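PDB 5U47: penicillin binding protein 2X, which probably acts as a penicillin-sensitive transpeptidase that cross-links peptidoglycan strands while the septal wall is built during cell division. Local coordinates for residues A305-S310 with K463-E468; T140-P145 with Y168-Q173; N647-L652 with E664-W669. The protein carries 1 engineered substitution. All blocks are in the same frame, centred on the assembly; numbering follows the deposited sequence.

Contact 1 (A305-S310 with K463-E468); sequences AINNGS and KQAASE
Ile306, in the last turn of helix 297-308, leans against the first turns of helix 463-478, where Ala465 and Glu468 present one side of the helix to it. This is helix-helix packing within the penicillin-binding transpeptidase domain. The backbones come close, with Asn307 CA 5.3 Å from Ala465 CA, an approach that the small side chain of Ala465 permits. From CB outward, the isoleucine uses both of its branches. Ile306 CB lies 4.2 Å from Ala465 CB. CG1 of Ile306 stands beside the backbone N (chi1 -67°), which turns CG2 anti to that N and onto the neighbouring helix: Ile306 CG2 rests 3.7 Å from Ala465 CA and also meets Glu468 OE2 at 3.4 Å, roughly at a right angle to the direction of Ala465 CA. The longer branch of Ile306 runs out through CG1 in an extended line (chi2 170°) to CD1, which ends 4.0 Å from Glu468 CB. The two side chains therefore cross at a slant. Gln464 NE2 donates to Glu468 OE1 at 3.0 Å, the acceptor lying in the glutamine's amide plane and the donor above the carboxylate plane, which should limit the carboxylate's rotation. Beside the isoleucine, Asn307 places CB and OD1 against Ala465 CB, each at 3.9 Å. Its amide is engaged by other residues, OD1 receiving Ser462 N just ahead of helix 463-478 and ND2 binding Tyr374 OH. Helix 297-308 then stops in a Schellman motif, with Gly309 at positive phi. The interface between the segments is thus van der Waals in character, with polar groups at its margins bound to one another or to residues nearby: OE2 of the glutamate touches a methyl while OE1 is hydrogen-bonded to Gln464.

Contact 2 (T140-P145 with Y168-Q173); sequences TSRMYP and YSLIGQ
Strand 140-143, carrying Thr140 and Arg142, runs alongside strand 168-172, carrying Leu170, with the two axes 7.5 Å apart at closest approach and their directions 28° from parallel, a spacing bridged by side chains and not by backbone hydrogen bonds. Leu170 contributes more buried surface than any other residue here. Its CG stands beside the backbone N (chi1 -68°) and its CD1 continues the extended line, so this methyl reaches between Thr140 and Arg142, whose side chains set out toward it. On one flank Leu170 CD1 meets Thr140 CG2 at 3.9 Å, the threonine and leucine side chains crossing at about a right angle; on the other it lies 4.1 Å from Arg142 CD. The second methyl, Leu170 CD2, approaches the backbone instead, 3.9 Å from Thr140 O. Arg142 offers its aliphatic part because its chain bends at chi2 (69°) after leaving CB, which lays CD beside the leucine and carries the guanidinium onward to acidic partners. There NE forms a salt bridge with Glu177, while NH1 is shared between a salt bridge to Asp46 and a hydrogen bond to Gly33 O. These two carboxylates probably offset the charge of the buried arginine, and the bonds should restrict its rotation. Asp46, on strand 42-55, also touches Thr140 and Leu170, so it borders the apolar patch as well as the charge. Each strand has its hydrogen-bonded neighbour in its own sheet: strand 134-143 pairs antiparallel with strand 42-55, and strand 168-172 with strand 157-161. Side-chain packing between strands of separate sheets, with axes inclined by a modest angle, is that of layered beta structure, and here it joins a two-stranded hairpin to the larger sheet within the dimerisation-type region of this penicillin-binding protein.

Contact 3 (N647-L652 with E664-W669); sequences NEFTEL and ETFAKW
Phe649 and Phe666 meet rim to rim, neither ring lying over the face of the other. Their planes are turned 61° apart and their centroids stand 6.0 Å from each other. Phe649 directs the CE2-CZ end of its ring across the gap, CZ reaching Phe666 CE1 at 3.6 Å, and Phe666 CD1 and CE1 sit at the edge of the Phe649 ring, near its plane. Leu652 meets the adjoining part of the Phe666 rim: its CD1 lies 3.8 Å from Phe666 CZ and 4.0 Å from Phe666 CE2. Although the leucine's CB does not aim at the helix, a CG set anti to the backbone N (chi1 -174°), followed by a turn at chi2 (63°), swings this methyl over to the ring. Phe666 reaches from helix 660-670 toward the loop and is met at CE1 by an aromatic rim and at CZ by a methyl. Leu643 and Ile672 add further apolar contacts to Phe666, as Leu695 does to Phe649 and Val689 to Leu652. All three contact residues are buried and apolar, and the link between these two segments of the PASTA domain therefore rests on dispersion and probably the hydrophobic effect.

Along the chain the contacts come in the order 2, 1, 3, each closing before the next opens, and each belongs to a different region of the protein: dimerisation, transpeptidase and PASTA. Contacts 1 and 2 lie on opposite sides of the chain's centre, about 49 Å apart between centres; contact 3 is about 29 Å from contact 1 and 44 Å from contact 2, again between centres, and none touches another. They share neither helix nor sheet: contact 1 joins helices 297-308 and 463-478, contact 2 brings two sheets together, and contact 3 sets a loop on helix 660-670. The three thus lie in what appear to be different modules of one extended chain, consistent with a transpeptidase unit carrying accessory domains.

Contact 1 (A305-S310 with K463-E468)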
ATOM      1  N   ALA A 305     -27.495   3.624  -9.957  1.00 33.68           N
ATOM      2  CA  ALA A 305     -28.913   3.510 -10.280  1.00 34.79           C
ATOM      3  C   ALA A 305     -29.740   4.368  -9.333  1.00 35.45           C
ATOM      4  O   ALA A 305     -30.680   5.047  -9.767  1.00 35.87           O
ATOM      5  CB  ALA A 305     -29.368   2.059 -10.212  1.00 35.10           C
ATOM      6  N   ILE A 306     -29.398   4.345  -8.046  1.00 34.57           N
ATOM      7  CA  ILE A 306     -30.134   5.144  -7.060  1.00 35.82           C
ATOM      8  C   ILE A 306     -29.890   6.628  -7.311  1.00 36.99           C
ATOM      9  O   ILE A 306     -30.837   7.426  -7.318  1.00 39.31           O
ATOM     10  CB  ILE A 306     -29.775   4.751  -5.615  1.00 35.13           C
ATOM     11  CG1 ILE A 306     -30.271   3.319  -5.341  1.00 34.91           C
ATOM     12  CG2 ILE A 306     -30.397   5.736  -4.624  1.00 36.26           C
ATOM     13  CD1 ILE A 306     -29.784   2.721  -4.037  1.00 34.20           C
ATOM     14  N   ASN A 307     -28.626   6.981  -7.542  1.00 35.74           N
ATOM     15  CA  ASN A 307     -28.239   8.370  -7.809  1.00 36.37           C
ATOM     16  C   ASN A 307     -28.849   8.915  -9.130  1.00 38.02           C
ATOM     17  O   ASN A 307     -29.140  10.095  -9.228  1.00 38.15           O
ATOM     18  CB  ASN A 307     -26.721   8.518  -7.872  1.00 34.17           C
ATOM     19  CG  ASN A 307     -26.282   9.943  -7.632  1.00 36.05           C
ATOM     20  OD1 ASN A 307     -26.478  10.476  -6.541  1.00 36.82           O
ATOM     21  ND2 ASN A 307     -25.679  10.565  -8.635  1.00 36.95           N
ATOM     22  N   ASN A 308     -29.012   8.044 -10.124  1.00 38.31           N
ATOM     23  CA  ASN A 308     -29.570   8.415 -11.431  1.00 41.00           C
ATOM     24  C   ASN A 308     -31.083   8.610 -11.367  1.00 44.11           C
ATOM     25  O   ASN A 308     -31.664   9.183 -12.277  1.00 45.23           O
ATOM     26  CB  ASN A 308     -29.265   7.309 -12.459  1.00 40.45           C
ATOM     27  CG  ASN A 308     -29.533   7.733 -13.889  1.00 42.83           C
ATOM     28  OD1 ASN A 308     -29.071   8.782 -14.333  1.00 42.64           O
ATOM     29  ND2 ASN A 308     -30.254   6.887 -14.641  1.00 43.92           N
ATOM     30  N   GLY A 309     -31.710   8.123 -10.294  1.00 45.53           N
ATOM     31  CA  GLY A 309     -33.156   8.172 -10.149  1.00 48.73           C
ATOM     32  C   GLY A 309     -33.837   7.022 -10.891  1.00 50.11           C
ATOM     33  O   GLY A 309     -35.061   7.015 -11.034  1.00 51.57           O
ATOM     34  N   SER A 310     -33.056   6.038 -11.346  1.00 49.49           N
ATOM     35  CA  SER A 310     -33.595   4.909 -12.123  1.00 52.94           C
ATOM     36  C   SER A 310     -33.581   3.578 -11.347  1.00 53.93           C
ATOM     37  O   SER A 310     -33.203   2.516 -11.884  1.00 54.84           O
ATOM     38  CB  SER A 310     -32.846   4.786 -13.457  1.00 52.98           C
ATOM     39  OG  SER A 310     -31.455   4.607 -13.257  1.00 49.37           O
ATOM     40  N   LYS A 463     -25.079  11.625  -0.931  1.00 31.97           N
ATOM     41  CA  LYS A 463     -25.103  11.073   0.420  1.00 33.91           C
ATOM     42  C   LYS A 463     -26.282  10.093   0.557  1.00 34.50           C
ATOM     43  O   LYS A 463     -26.146   9.002   1.143  1.00 31.93           O
ATOM     44  CB  LYS A 463     -25.264  12.226   1.407  1.00 36.38           C
ATOM     45  CG  LYS A 463     -25.533  11.842   2.848  1.00 39.83           C
ATOM     46  CD  LYS A 463     -25.640  13.113   3.683  1.00 44.01           C
ATOM     47  CE  LYS A 463     -26.133  12.843   5.087  1.00 45.92           C
ATOM     48  NZ  LYS A 463     -25.226  11.943   5.822  1.00 46.78           N
ATOM     49  N   GLN A 464     -27.434  10.497   0.019  1.00 34.61           N
ATOM     50  CA  GLN A 464     -28.633   9.667   0.090  1.00 36.68           C
ATOM     51  C   GLN A 464     -28.445   8.357  -0.694  1.00 34.09           C
ATOM     52  O   GLN A 464     -28.815   7.288  -0.211  1.00 34.80           O
ATOM     53  CB  GLN A 464     -29.866  10.443  -0.401  1.00 39.80           C
ATOM     54  CG  GLN A 464     -31.169   9.670  -0.279  1.00 42.74           C
ATOM     55  CD  GLN A 464     -32.378  10.455  -0.754  1.00 47.48           C
ATOM     56  OE1 GLN A 464     -32.291  11.649  -1.031  1.00 51.85           O
ATOM     57  NE2 GLN A 464     -33.517   9.778  -0.855  1.00 48.38           N
ATOM     58  N   ALA A 465     -27.862   8.435  -1.888  1.00 32.32           N
ATOM     59  CA  ALA A 465     -27.612   7.221  -2.690  1.00 32.19           C
ATOM     60  C   ALA A 465     -26.669   6.245  -1.971  1.00 30.37           C
ATOM     61  O   ALA A 465     -26.903   5.028  -1.956  1.00 29.79           O
ATOM     62  CB  ALA A 465     -27.055   7.579  -4.056  1.00 32.34           C
ATOM     63  N   ALA A 466     -25.613   6.785  -1.364  1.00 28.85           N
ATOM     64  CA  ALA A 466     -24.668   5.968  -0.614  1.00 28.29           C
ATOM     65  C   ALA A 466     -25.359   5.290   0.575  1.00 28.88           C
ATOM     66  O   ALA A 466     -25.178   4.114   0.810  1.00 28.27           O
ATOM     67  CB  ALA A 466     -23.509   6.816  -0.128  1.00 27.42           C
ATOM     68  N   SER A 467     -26.146   6.062   1.313  1.00 29.38           N
ATOM     69  CA  SER A 467     -26.848   5.565   2.479  1.00 31.55           C
ATOM     70  C   SER A 467     -27.856   4.463   2.128  1.00 32.04           C
ATOM     71  O   SER A 467     -27.957   3.443   2.825  1.00 30.93           O
ATOM     72  CB  SER A 467     -27.574   6.731   3.148  1.00 34.74           C
ATOM     73  OG  SER A 467     -28.464   6.268   4.144  1.00 39.59           O
ATOM     74  N   GLU A 468     -28.618   4.686   1.058  1.00 32.52           N
ATOM     75  CA  GLU A 468     -29.587   3.688   0.598  1.00 33.61           C
ATOM     76  C   GLU A 468     -28.887   2.426   0.109  1.00 31.76           C
ATOM     77  O   GLU A 468     -29.351   1.314   0.378  1.00 32.40           O
ATOM     78  CB  GLU A 468     -30.544   4.277  -0.448  1.00 35.94           C
ATOM     79  CG  GLU A 468     -31.463   5.312   0.178  1.00 38.15           C
ATOM     80  CD  GLU A 468     -32.439   5.941  -0.801  1.00 42.34           C
ATOM     81  OE1 GLU A 468     -33.198   6.858  -0.383  1.00 44.17           O
ATOM     82  OE2 GLU A 468     -32.452   5.526  -1.980  1.00 44.79           O
TER

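Contact 2 (T140-P145 with Y168-Q173)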
ATOM      1  N   THR A 140      25.680  -3.558   8.140  1.00 37.97           N
ATOM      2  CA  THR A 140      24.304  -3.277   8.473  1.00 37.77           C
ATOM      3  C   THR A 140      23.357  -4.204   7.749  1.00 37.25           C
ATOM      4  O   THR A 140      23.513  -4.434   6.546  1.00 38.50           O
ATOM      5  CB  THR A 140      23.981  -1.824   8.094  1.00 39.05           C
ATOM      6  OG1 THR A 140      24.857  -0.964   8.814  1.00 41.15           O
ATOM      7  CG2 THR A 140      22.574  -1.469   8.439  1.00 39.22           C
ATOM      8  N   SER A 141      22.388  -4.744   8.488  1.00 35.63           N
ATOM      9  CA  SER A 141      21.317  -5.542   7.896  1.00 34.97           C
ATOM     10  C   SER A 141      19.974  -4.926   8.309  1.00 32.27           C
ATOM     11  O   SER A 141      19.893  -4.132   9.252  1.00 31.27           O
ATOM     12  CB  SER A 141      21.409  -7.006   8.337  1.00 36.30           C
ATOM     13  OG  SER A 141      21.284  -7.097   9.740  1.00 37.00           O
ATOM     14  N   ARG A 142      18.925  -5.283   7.588  1.00 30.84           N
ATOM     15  CA  ARG A 142      17.593  -4.774   7.866  1.00 29.59           C
ATOM     16  C   ARG A 142      16.855  -5.844   8.665  1.00 30.17           C
ATOM     17  O   ARG A 142      16.813  -6.989   8.248  1.00 30.16           O
ATOM     18  CB  ARG A 142      16.883  -4.503   6.552  1.00 28.67           C
ATOM     19  CG  ARG A 142      15.614  -3.679   6.640  1.00 27.65           C
ATOM     20  CD  ARG A 142      15.909  -2.226   7.018  1.00 26.95           C
ATOM     21  NE  ARG A 142      14.796  -1.353   6.685  1.00 25.52           N
ATOM     22  CZ  ARG A 142      14.628  -0.112   7.144  1.00 25.91           C
ATOM     23  NH1 ARG A 142      15.501   0.459   8.002  1.00 26.28           N
ATOM     24  NH2 ARG A 142      13.585   0.575   6.743  1.00 24.58           N
ATOM     25  N   MET A 143      16.297  -5.458   9.810  0.60 27.19           N
ATOM     26  CA  MET A 143      15.572  -6.372  10.701  0.60 29.03           C
ATOM     27  C   MET A 143      14.055  -6.125  10.590  0.60 26.20           C
ATOM     28  O   MET A 143      13.625  -4.975  10.580  0.60 24.61           O
ATOM     29  CB  MET A 143      16.044  -6.140  12.146  0.60 32.31           C
ATOM     30  CG  MET A 143      15.291  -6.940  13.198  0.60 36.63           C
ATOM     31  SD  MET A 143      15.754  -6.529  14.889  0.60 44.52           S
ATOM     32  CE  MET A 143      14.526  -7.503  15.762  0.60 40.32           C
ATOM     33  N   TYR A 144      13.266  -7.204  10.541  1.00 25.18           N
ATOM     34  CA  TYR A 144      11.799  -7.138  10.411  1.00 23.88           C
ATOM     35  C   TYR A 144      11.276  -7.937  11.608  1.00 24.02           C
ATOM     36  O   TYR A 144      11.002  -9.138  11.491  1.00 25.19           O
ATOM     37  CB  TYR A 144      11.350  -7.727   9.058  1.00 24.08           C
ATOM     38  CG  TYR A 144      11.847  -6.942   7.863  1.00 23.39           C
ATOM     39  CD1 TYR A 144      13.092  -7.207   7.294  1.00 23.88           C
ATOM     40  CD2 TYR A 144      11.077  -5.902   7.313  1.00 23.76           C
ATOM     41  CE1 TYR A 144      13.546  -6.477   6.197  1.00 23.66           C
ATOM     42  CE2 TYR A 144      11.524  -5.173   6.225  1.00 23.21           C
ATOM     43  CZ  TYR A 144      12.755  -5.463   5.668  1.00 23.98           C
ATOM     44  OH  TYR A 144      13.199  -4.704   4.599  1.00 25.09           O
ATOM     45  N   PRO A 145      11.133  -7.273  12.765  1.00 24.66           N
ATOM     46  CA  PRO A 145      10.851  -7.963  14.039  1.00 25.93           C
ATOM     47  C   PRO A 145       9.581  -8.784  14.134  1.00 25.81           C
ATOM     48  O   PRO A 145       9.525  -9.716  14.957  1.00 25.91           O
ATOM     49  CB  PRO A 145      10.761  -6.819  15.057  1.00 26.90           C
ATOM     50  CG  PRO A 145      11.357  -5.631  14.388  1.00 26.60           C
ATOM     51  CD  PRO A 145      11.167  -5.809  12.934  1.00 24.58           C
ATOM     52  N   TYR A 168      29.022  -0.767   1.201  1.00 35.86           N
ATOM     53  CA  TYR A 168      27.687  -1.356   1.199  1.00 36.61           C
ATOM     54  C   TYR A 168      26.691  -0.383   1.736  1.00 34.58           C
ATOM     55  O   TYR A 168      27.011   0.413   2.598  1.00 34.65           O
ATOM     56  CB  TYR A 168      27.627  -2.624   2.049  1.00 36.73           C
ATOM     57  CG  TYR A 168      28.263  -3.793   1.370  1.00 39.52           C
ATOM     58  CD1 TYR A 168      29.641  -3.948   1.373  1.00 41.68           C
ATOM     59  CD2 TYR A 168      27.489  -4.738   0.699  1.00 40.58           C
ATOM     60  CE1 TYR A 168      30.237  -5.027   0.736  1.00 44.98           C
ATOM     61  CE2 TYR A 168      28.079  -5.825   0.060  1.00 42.70           C
ATOM     62  CZ  TYR A 168      29.449  -5.957   0.087  1.00 43.83           C
ATOM     63  OH  TYR A 168      30.035  -7.017  -0.535  1.00 47.97           O
ATOM     64  N   SER A 169      25.484  -0.453   1.201  1.00 34.80           N
ATOM     65  CA  SER A 169      24.379   0.349   1.689  1.00 35.94           C
ATOM     66  C   SER A 169      23.097  -0.457   1.486  1.00 33.53           C
ATOM     67  O   SER A 169      23.025  -1.328   0.619  1.00 33.50           O
ATOM     68  CB  SER A 169      24.296   1.685   0.944  1.00 38.15           C
ATOM     69  OG  SER A 169      23.885   1.485  -0.393  1.00 42.77           O
ATOM     70  N   LEU A 170      22.095  -0.178   2.301  1.00 32.78           N
ATOM     71  CA  LEU A 170      20.819  -0.838   2.156  1.00 32.46           C
ATOM     72  C   LEU A 170      20.016  -0.105   1.098  1.00 31.24           C
ATOM     73  O   LEU A 170      19.892   1.118   1.166  1.00 32.18           O
ATOM     74  CB  LEU A 170      20.051  -0.793   3.470  1.00 32.53           C
ATOM     75  CG  LEU A 170      20.610  -1.618   4.614  1.00 33.18           C
ATOM     76  CD1 LEU A 170      19.702  -1.411   5.818  1.00 33.71           C
ATOM     77  CD2 LEU A 170      20.686  -3.086   4.221  1.00 33.97           C
ATOM     78  N   ILE A 171      19.472  -0.852   0.144  1.00 30.25           N
ATOM     79  CA  ILE A 171      18.618  -0.293  -0.918  1.00 30.31           C
ATOM     80  C   ILE A 171      17.306  -1.065  -0.997  1.00 29.37           C
ATOM     81  O   ILE A 171      17.305  -2.301  -1.128  1.00 27.22           O
ATOM     82  CB  ILE A 171      19.300  -0.341  -2.287  1.00 32.78           C
ATOM     83  CG1 ILE A 171      20.631   0.423  -2.220  1.00 34.12           C
ATOM     84  CG2 ILE A 171      18.382   0.219  -3.381  1.00 32.20           C
ATOM     85  CD1 ILE A 171      21.392   0.476  -3.520  1.00 37.72           C
ATOM     86  N   GLY A 172      16.194  -0.327  -0.930  1.00 28.19           N
ATOM     87  CA  GLY A 172      14.865  -0.927  -1.022  1.00 28.36           C
ATOM     88  C   GLY A 172      14.676  -1.579  -2.383  1.00 29.37           C
ATOM     89  O   GLY A 172      14.880  -0.930  -3.409  1.00 29.61           O
ATOM     90  N   GLN A 173      14.307  -2.860  -2.379  1.00 28.86           N
ATOM     91  CA  GLN A 173      14.134  -3.659  -3.607  1.00 30.82           C
ATOM     92  C   GLN A 173      12.678  -3.897  -3.987  1.00 29.19           C
ATOM     93  O   GLN A 173      12.358  -4.043  -5.153  1.00 29.28           O
ATOM     94  CB  GLN A 173      14.798  -5.036  -3.434  1.00 31.70           C
ATOM     95  CG  GLN A 173      16.276  -4.973  -3.090  1.00 33.58           C
ATOM     96  CD  GLN A 173      17.106  -4.334  -4.180  1.00 34.71           C
ATOM     97  OE1 GLN A 173      16.939  -4.643  -5.354  1.00 36.63           O
ATOM     98  NE2 GLN A 173      18.025  -3.460  -3.795  1.00 35.72           N
TER

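Contact 3 (N647-L652 with E664-W669)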
ATOM      1  N   ASN A 647      -0.565  18.161 -20.274  1.00 34.52           N
ATOM      2  CA  ASN A 647      -0.629  18.742 -21.611  1.00 37.07           C
ATOM      3  C   ASN A 647      -1.859  18.311 -22.430  1.00 38.33           C
ATOM      4  O   ASN A 647      -2.003  18.737 -23.561  1.00 37.99           O
ATOM      5  CB  ASN A 647       0.668  18.501 -22.402  1.00 38.03           C
ATOM      6  CG  ASN A 647       0.938  17.043 -22.678  1.00 38.57           C
ATOM      7  OD1 ASN A 647       0.566  16.158 -21.903  1.00 38.32           O
ATOM      8  ND2 ASN A 647       1.639  16.787 -23.763  1.00 39.68           N
ATOM      9  N   GLU A 648      -2.732  17.469 -21.875  1.00 39.06           N
ATOM     10  CA  GLU A 648      -3.973  17.095 -22.576  1.00 41.25           C
ATOM     11  C   GLU A 648      -5.128  17.155 -21.586  1.00 38.16           C
ATOM     12  O   GLU A 648      -5.421  16.186 -20.885  1.00 36.84           O
ATOM     13  CB  GLU A 648      -3.871  15.730 -23.239  1.00 44.46           C
ATOM     14  CG  GLU A 648      -5.117  15.402 -24.047  1.00 49.86           C
ATOM     15  CD  GLU A 648      -5.014  14.107 -24.819  1.00 54.07           C
ATOM     16  OE1 GLU A 648      -3.998  13.393 -24.664  1.00 59.36           O
ATOM     17  OE2 GLU A 648      -5.965  13.803 -25.573  1.00 59.15           O
ATOM     18  N   PHE A 649      -5.792  18.303 -21.565  1.00 36.40           N
ATOM     19  CA  PHE A 649      -6.848  18.593 -20.594  1.00 35.44           C
ATOM     20  C   PHE A 649      -7.992  19.311 -21.303  1.00 35.31           C
ATOM     21  O   PHE A 649      -7.885  20.497 -21.618  1.00 37.39           O
ATOM     22  CB  PHE A 649      -6.230  19.422 -19.446  1.00 33.77           C
ATOM     23  CG  PHE A 649      -7.213  19.888 -18.398  1.00 31.61           C
ATOM     24  CD1 PHE A 649      -8.127  19.010 -17.834  1.00 30.40           C
ATOM     25  CD2 PHE A 649      -7.167  21.191 -17.929  1.00 30.91           C
ATOM     26  CE1 PHE A 649      -9.014  19.435 -16.854  1.00 30.11           C
ATOM     27  CE2 PHE A 649      -8.045  21.622 -16.941  1.00 30.58           C
ATOM     28  CZ  PHE A 649      -8.971  20.743 -16.403  1.00 29.84           C
ATOM     29  N   THR A 650      -9.077  18.577 -21.551  1.00 34.51           N
ATOM     30  CA  THR A 650     -10.216  19.103 -22.311  1.00 36.41           C
ATOM     31  C   THR A 650     -11.600  18.978 -21.676  1.00 35.83           C
ATOM     32  O   THR A 650     -12.550  19.560 -22.200  1.00 36.74           O
ATOM     33  CB  THR A 650     -10.325  18.379 -23.668  1.00 38.71           C
ATOM     34  OG1 THR A 650     -10.571  16.988 -23.432  1.00 37.68           O
ATOM     35  CG2 THR A 650      -9.045  18.556 -24.502  1.00 39.50           C
ATOM     36  N   GLU A 651     -11.729  18.204 -20.602  1.00 35.74           N
ATOM     37  CA  GLU A 651     -13.018  17.996 -19.916  1.00 35.82           C
ATOM     38  C   GLU A 651     -13.025  18.538 -18.483  1.00 33.61           C
ATOM     39  O   GLU A 651     -12.014  18.461 -17.781  1.00 31.16           O
ATOM     40  CB  GLU A 651     -13.360  16.504 -19.879  1.00 38.88           C
ATOM     41  CG  GLU A 651     -13.661  15.883 -21.238  1.00 44.48           C
ATOM     42  CD  GLU A 651     -14.077  14.410 -21.141  1.00 48.00           C
ATOM     43  OE1 GLU A 651     -13.803  13.758 -20.110  1.00 50.37           O
ATOM     44  OE2 GLU A 651     -14.678  13.894 -22.111  1.00 55.46           O
ATOM     45  N   LEU A 652     -14.178  19.066 -18.059  1.00 31.55           N
ATOM     46  CA  LEU A 652     -14.345  19.612 -16.723  1.00 30.00           C
ATOM     47  C   LEU A 652     -14.191  18.504 -15.684  1.00 28.99           C
ATOM     48  O   LEU A 652     -14.822  17.450 -15.807  1.00 28.24           O
ATOM     49  CB  LEU A 652     -15.742  20.214 -16.560  1.00 31.07           C
ATOM     50  CG  LEU A 652     -16.030  20.968 -15.259  1.00 30.77           C
ATOM     51  CD1 LEU A 652     -15.126  22.188 -15.135  1.00 31.31           C
ATOM     52  CD2 LEU A 652     -17.487  21.394 -15.254  1.00 31.69           C
ATOM     53  N   GLU A 664      -9.958  28.918  -8.398  1.00 27.31           N
ATOM     54  CA  GLU A 664      -9.515  30.188  -9.027  1.00 28.83           C
ATOM     55  C   GLU A 664      -8.353  29.989 -10.005  1.00 27.66           C
ATOM     56  O   GLU A 664      -8.325  30.594 -11.073  1.00 27.13           O
ATOM     57  CB  GLU A 664      -9.086  31.219  -7.971  1.00 33.32           C
ATOM     58  CG  GLU A 664     -10.214  31.763  -7.099  1.00 37.53           C
ATOM     59  CD  GLU A 664      -9.756  32.861  -6.140  1.00 46.05           C
ATOM     60  OE1 GLU A 664     -10.147  32.828  -4.949  1.00 53.12           O
ATOM     61  OE2 GLU A 664      -8.990  33.759  -6.569  1.00 58.43           O
ATOM     62  N   THR A 665      -7.390  29.156  -9.628  1.00 26.13           N
ATOM     63  CA  THR A 665      -6.232  28.902 -10.470  1.00 26.60           C
ATOM     64  C   THR A 665      -6.688  28.222 -11.764  1.00 26.80           C
ATOM     65  O   THR A 665      -6.331  28.642 -12.859  1.00 27.85           O
ATOM     66  CB  THR A 665      -5.194  28.029  -9.751  1.00 26.33           C
ATOM     67  OG1 THR A 665      -4.768  28.701  -8.558  1.00 27.26           O
ATOM     68  CG2 THR A 665      -3.995  27.766 -10.637  1.00 26.54           C
ATOM     69  N   PHE A 666      -7.493  27.183 -11.611  1.00 26.69           N
ATOM     70  CA  PHE A 666      -8.065  26.460 -12.731  1.00 26.40           C
ATOM     71  C   PHE A 666      -8.835  27.372 -13.678  1.00 28.03           C
ATOM     72  O   PHE A 666      -8.693  27.283 -14.913  1.00 29.48           O
ATOM     73  CB  PHE A 666      -9.008  25.360 -12.193  1.00 26.49           C
ATOM     74  CG  PHE A 666     -10.008  24.882 -13.203  1.00 26.30           C
ATOM     75  CD1 PHE A 666      -9.598  24.191 -14.329  1.00 27.55           C
ATOM     76  CD2 PHE A 666     -11.355  25.170 -13.054  1.00 27.66           C
ATOM     77  CE1 PHE A 666     -10.524  23.779 -15.287  1.00 28.11           C
ATOM     78  CE2 PHE A 666     -12.291  24.750 -13.998  1.00 28.25           C
ATOM     79  CZ  PHE A 666     -11.868  24.058 -15.116  1.00 28.32           C
ATOM     80  N   ALA A 667      -9.653  28.247 -13.097  1.00 27.92           N
ATOM     81  CA  ALA A 667     -10.495  29.131 -13.883  1.00 30.28           C
ATOM     82  C   ALA A 667      -9.652  30.108 -14.684  1.00 31.68           C
ATOM     83  O   ALA A 667      -9.966  30.413 -15.833  1.00 31.84           O
ATOM     84  CB  ALA A 667     -11.465  29.874 -12.984  1.00 29.97           C
ATOM     85  N   LYS A 668      -8.599  30.608 -14.051  1.00 33.37           N
ATOM     86  CA  LYS A 668      -7.680  31.513 -14.708  1.00 35.74           C
ATOM     87  C   LYS A 668      -6.946  30.774 -15.834  1.00 35.02           C
ATOM     88  O   LYS A 668      -6.820  31.310 -16.922  1.00 34.76           O
ATOM     89  CB  LYS A 668      -6.677  32.092 -13.721  1.00 39.31           C
ATOM     90  CG  LYS A 668      -5.763  33.171 -14.310  1.00 45.00           C
ATOM     91  CD  LYS A 668      -4.601  33.506 -13.377  1.00 50.80           C
ATOM     92  CE  LYS A 668      -3.594  32.353 -13.284  1.00 56.15           C
ATOM     93  NZ  LYS A 668      -2.541  32.585 -12.251  1.00 59.38           N
ATOM     94  N   TRP A 669      -6.479  29.548 -15.580  1.00 32.66           N
ATOM     95  CA  TRP A 669      -5.780  28.777 -16.620  1.00 32.66           C
ATOM     96  C   TRP A 669      -6.641  28.515 -17.849  1.00 33.50           C
ATOM     97  O   TRP A 669      -6.153  28.589 -18.976  1.00 33.24           O
ATOM     98  CB  TRP A 669      -5.286  27.414 -16.098  1.00 32.37           C
ATOM     99  CG  TRP A 669      -4.125  27.462 -15.152  1.00 31.80           C
ATOM    100  CD1 TRP A 669      -3.201  28.464 -15.029  1.00 32.80           C
ATOM    101  CD2 TRP A 669      -3.668  26.396 -14.317  1.00 30.25           C
ATOM    102  NE1 TRP A 669      -2.246  28.114 -14.098  1.00 32.63           N
ATOM    103  CE2 TRP A 669      -2.505  26.847 -13.655  1.00 30.68           C
ATOM    104  CE3 TRP A 669      -4.154  25.116 -14.028  1.00 29.99           C
ATOM    105  CZ2 TRP A 669      -1.815  26.063 -12.743  1.00 29.94           C
ATOM    106  CZ3 TRP A 669      -3.457  24.330 -13.112  1.00 29.64           C
ATOM    107  CH2 TRP A 669      -2.304  24.812 -12.486  1.00 29.13           C
TER